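Local coordinates for peptidase M16 inactive domain family protein (PDB 3GWB), which is a member of the peptidase M16 family that is probably non-catalytic, since it lacks the family's zinc-binding motif, at the interface of chains A and B. Residues are numbered along the deposited sequence; one frame, centred on the assembly and turned at random. Chains: chain A/B, Peptidase M16 inactive domain family protein.

The interface of chains A and B. Residues chain A 80-83, 102, 107; chain B 32-34, 100, 102.
B:Leu33, in the loop segment B:Glu32 to B:Pro34, is the centre of this patch of the two-fold interface between chains A and B, and hides 73 Å² of its surface. Its CG stands anti to the carbonyl carbon (chi1 -63°), and it lays both methyls against one face of the turn that follows helix 72-80 of chain A. CD1 lies 3.7 Å from the main-chain O of A:Glu80 and also meets the CA of A:Gly83 at 3.8 Å, while CD2 sits 3.6 Å from A:Gly81 O. This is a worked example of methyl groups set against glycine-bearing main chain: the absence of side chains at A:Gly81 and A:Gly83 leaves the backbone open to the leucine there. Next to it, A:Leu102 at the end of strand 95-102 points CD1 tip to tip at the B:Pro34 ring, 3.7 Å from CG. A:Lys107 crosses B:Leu33 obliquely, its chain bent at chi2 (-60°) and chi4, so that NZ donates to the main-chain O of B:Glu32 at 3.3 Å. The amine nitrogen approaches nearly along the C=O axis, at 164°, a long and probably modest bond. An alanine here would take away NZ and the aliphatic chain beside B:Leu33, and would probably loosen that flank. Packing slackens beyond the proline, where A:Leu102 and B:Leu102 slide past each other in opposite directions with their CD2 methyls 4.0 Å apart. On the far side from A:Lys107, B:Arg100, extended from CG to NE, brings NH2 only to 4.0 Å from A:Gly83 O, a loose polar approach. The pairing seen in the crystal may not be the one adopted in solution. Within it, the patch, repeated with the chains exchanged, contributes a leucine-on-turn apolar contact and a polar link that hold the two copies together.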
ATOM      1  N   GLU A  80      -5.851   2.615 -18.249  1.00 16.78           N
ATOM      2  CA  GLU A  80      -4.821   1.607 -18.511  1.00 19.16           C
ATOM      3  C   GLU A  80      -4.502   1.426 -19.990  1.00 17.19           C
ATOM      4  O   GLU A  80      -3.334   1.308 -20.371  1.00 19.16           O
ATOM      5  CB  GLU A  80      -5.237   0.251 -17.931  1.00 22.76           C
ATOM      6  CG  GLU A  80      -4.973   0.080 -16.447  1.00 30.72           C
ATOM      7  CD  GLU A  80      -5.507  -1.244 -15.920  1.00 36.27           C
ATOM      8  OE1 GLU A  80      -5.126  -2.305 -16.468  1.00 38.68           O
ATOM      9  OE2 GLU A  80      -6.310  -1.223 -14.959  1.00 37.42           O
ATOM     10  N   GLY A  81      -5.536   1.394 -20.823  1.00 15.88           N
ATOM     11  CA  GLY A  81      -5.324   1.206 -22.246  1.00 17.61           C
ATOM     12  C   GLY A  81      -4.590   2.363 -22.901  1.00 17.75           C
ATOM     13  O   GLY A  81      -4.094   2.243 -24.021  1.00 16.99           O
ATOM     14  N   LEU A  82      -4.515   3.483 -22.193  1.00 17.20           N
ATOM     15  CA  LEU A  82      -3.852   4.679 -22.702  1.00 16.98           C
ATOM     16  C   LEU A  82      -2.481   4.892 -22.065  1.00 16.22           C
ATOM     17  O   LEU A  82      -1.761   5.836 -22.406  1.00 16.97           O
ATOM     18  CB  LEU A  82      -4.740   5.901 -22.440  1.00 16.04           C
ATOM     19  CG  LEU A  82      -6.084   5.894 -23.178  1.00 18.76           C
ATOM     20  CD1 LEU A  82      -6.960   7.047 -22.700  1.00 14.58           C
ATOM     21  CD2 LEU A  82      -5.829   5.994 -24.681  1.00 17.23           C
ATOM     22  N   GLY A  83      -2.130   4.015 -21.132  1.00 15.84           N
ATOM     23  CA  GLY A  83      -0.849   4.122 -20.466  1.00 17.05           C
ATOM     24  C   GLY A  83      -0.848   5.183 -19.384  1.00 17.35           C
ATOM     25  O   GLY A  83       0.210   5.664 -18.977  1.00 18.62           O
ATOM     26  N   LEU A 102       1.225   9.596 -20.753  1.00 15.27           N
ATOM     27  CA  LEU A 102       2.228   9.751 -21.788  1.00 16.04           C
ATOM     28  C   LEU A 102       1.869  11.103 -22.401  1.00 16.09           C
ATOM     29  O   LEU A 102       0.694  11.481 -22.417  1.00 13.22           O
ATOM     30  CB  LEU A 102       2.093   8.641 -22.832  1.00 15.94           C
ATOM     31  CG  LEU A 102       2.559   7.255 -22.375  1.00 18.87           C
ATOM     32  CD1 LEU A 102       2.194   6.210 -23.415  1.00 19.27           C
ATOM     33  CD2 LEU A 102       4.067   7.278 -22.153  1.00 20.40           C
ATOM     34  N   LYS A 107      -2.413   9.848 -27.054  1.00 17.41           N
ATOM     35  CA  LYS A 107      -2.640   9.165 -25.783  1.00 16.81           C
ATOM     36  C   LYS A 107      -3.148  10.106 -24.699  1.00 16.53           C
ATOM     37  O   LYS A 107      -4.033   9.742 -23.919  1.00 15.95           O
ATOM     38  CB  LYS A 107      -1.355   8.479 -25.310  1.00 18.30           C
ATOM     39  CG  LYS A 107      -0.911   7.350 -26.222  1.00 18.28           C
ATOM     40  CD  LYS A 107      -2.002   6.287 -26.293  1.00 21.55           C
ATOM     41  CE  LYS A 107      -1.946   5.515 -27.601  1.00 23.69           C
ATOM     42  NZ  LYS A 107      -0.607   4.960 -27.866  1.00 19.55           N
TER
ATOM     43  N   GLU B  32       0.511  -1.678 -28.651  1.00 18.62           N
ATOM     44  CA  GLU B  32      -0.446  -0.616 -28.342  1.00 20.32           C
ATOM     45  C   GLU B  32       0.160   0.579 -27.604  1.00 19.27           C
ATOM     46  O   GLU B  32      -0.198   1.728 -27.869  1.00 19.69           O
ATOM     47  CB  GLU B  32      -1.611  -1.182 -27.526  1.00 22.71           C
ATOM     48  CG  GLU B  32      -2.424  -2.274 -28.234  1.00 29.31           C
ATOM     49  CD  GLU B  32      -1.622  -3.546 -28.498  1.00 32.30           C
ATOM     50  OE1 GLU B  32      -0.866  -3.976 -27.601  1.00 32.70           O
ATOM     51  OE2 GLU B  32      -1.761  -4.123 -29.600  1.00 34.83           O
ATOM     52  N   LEU B  33       1.077   0.310 -26.683  1.00 16.71           N
ATOM     53  CA  LEU B  33       1.715   1.372 -25.913  1.00 15.49           C
ATOM     54  C   LEU B  33       3.234   1.324 -26.053  1.00 15.20           C
ATOM     55  O   LEU B  33       3.834   0.246 -26.124  1.00 13.31           O
ATOM     56  CB  LEU B  33       1.326   1.250 -24.440  1.00 16.01           C
ATOM     57  CG  LEU B  33      -0.168   1.416 -24.151  1.00 18.51           C
ATOM     58  CD1 LEU B  33      -0.459   1.038 -22.705  1.00 20.36           C
ATOM     59  CD2 LEU B  33      -0.585   2.855 -24.444  1.00 17.64           C
ATOM     60  N   PRO B  34       3.880   2.500 -26.089  1.00 14.21           N
ATOM     61  CA  PRO B  34       5.336   2.572 -26.222  1.00 13.46           C
ATOM     62  C   PRO B  34       6.040   2.229 -24.910  1.00 14.30           C
ATOM     63  O   PRO B  34       6.861   3.004 -24.419  1.00 13.15           O
ATOM     64  CB  PRO B  34       5.561   4.019 -26.648  1.00 15.80           C
ATOM     65  CG  PRO B  34       4.505   4.749 -25.865  1.00 14.17           C
ATOM     66  CD  PRO B  34       3.284   3.850 -26.051  1.00 14.55           C
ATOM     67  N   ARG B 100       9.211  -1.881 -15.395  1.00 14.16           N
ATOM     68  CA  ARG B 100       8.260  -1.391 -16.367  1.00 17.19           C
ATOM     69  C   ARG B 100       9.030  -0.195 -16.908  1.00 16.75           C
ATOM     70  O   ARG B 100       9.598   0.577 -16.142  1.00 16.85           O
ATOM     71  CB  ARG B 100       6.960  -0.946 -15.704  1.00 18.17           C
ATOM     72  CG  ARG B 100       5.948  -0.446 -16.708  1.00 24.64           C
ATOM     73  CD  ARG B 100       4.942   0.464 -16.045  1.00 31.14           C
ATOM     74  NE  ARG B 100       4.250   1.290 -17.026  1.00 36.65           N
ATOM     75  CZ  ARG B 100       3.578   2.395 -16.724  1.00 39.44           C
ATOM     76  NH1 ARG B 100       3.507   2.806 -15.463  1.00 40.57           N
ATOM     77  NH2 ARG B 100       2.980   3.093 -17.682  1.00 39.93           N
ATOM     78  N   LEU B 102       9.783   2.641 -20.611  1.00 15.50           N
ATOM     79  CA  LEU B 102       9.421   3.134 -21.930  1.00 14.69           C
ATOM     80  C   LEU B 102      10.166   2.204 -22.884  1.00 13.95           C
ATOM     81  O   LEU B 102      11.239   1.698 -22.538  1.00 14.21           O
ATOM     82  CB  LEU B 102       9.914   4.575 -22.100  1.00 14.34           C
ATOM     83  CG  LEU B 102       9.232   5.606 -21.196  1.00 17.92           C
ATOM     84  CD1 LEU B 102      10.005   6.925 -21.202  1.00 16.77           C
ATOM     85  CD2 LEU B 102       7.804   5.817 -21.685  1.00 18.48           C
TER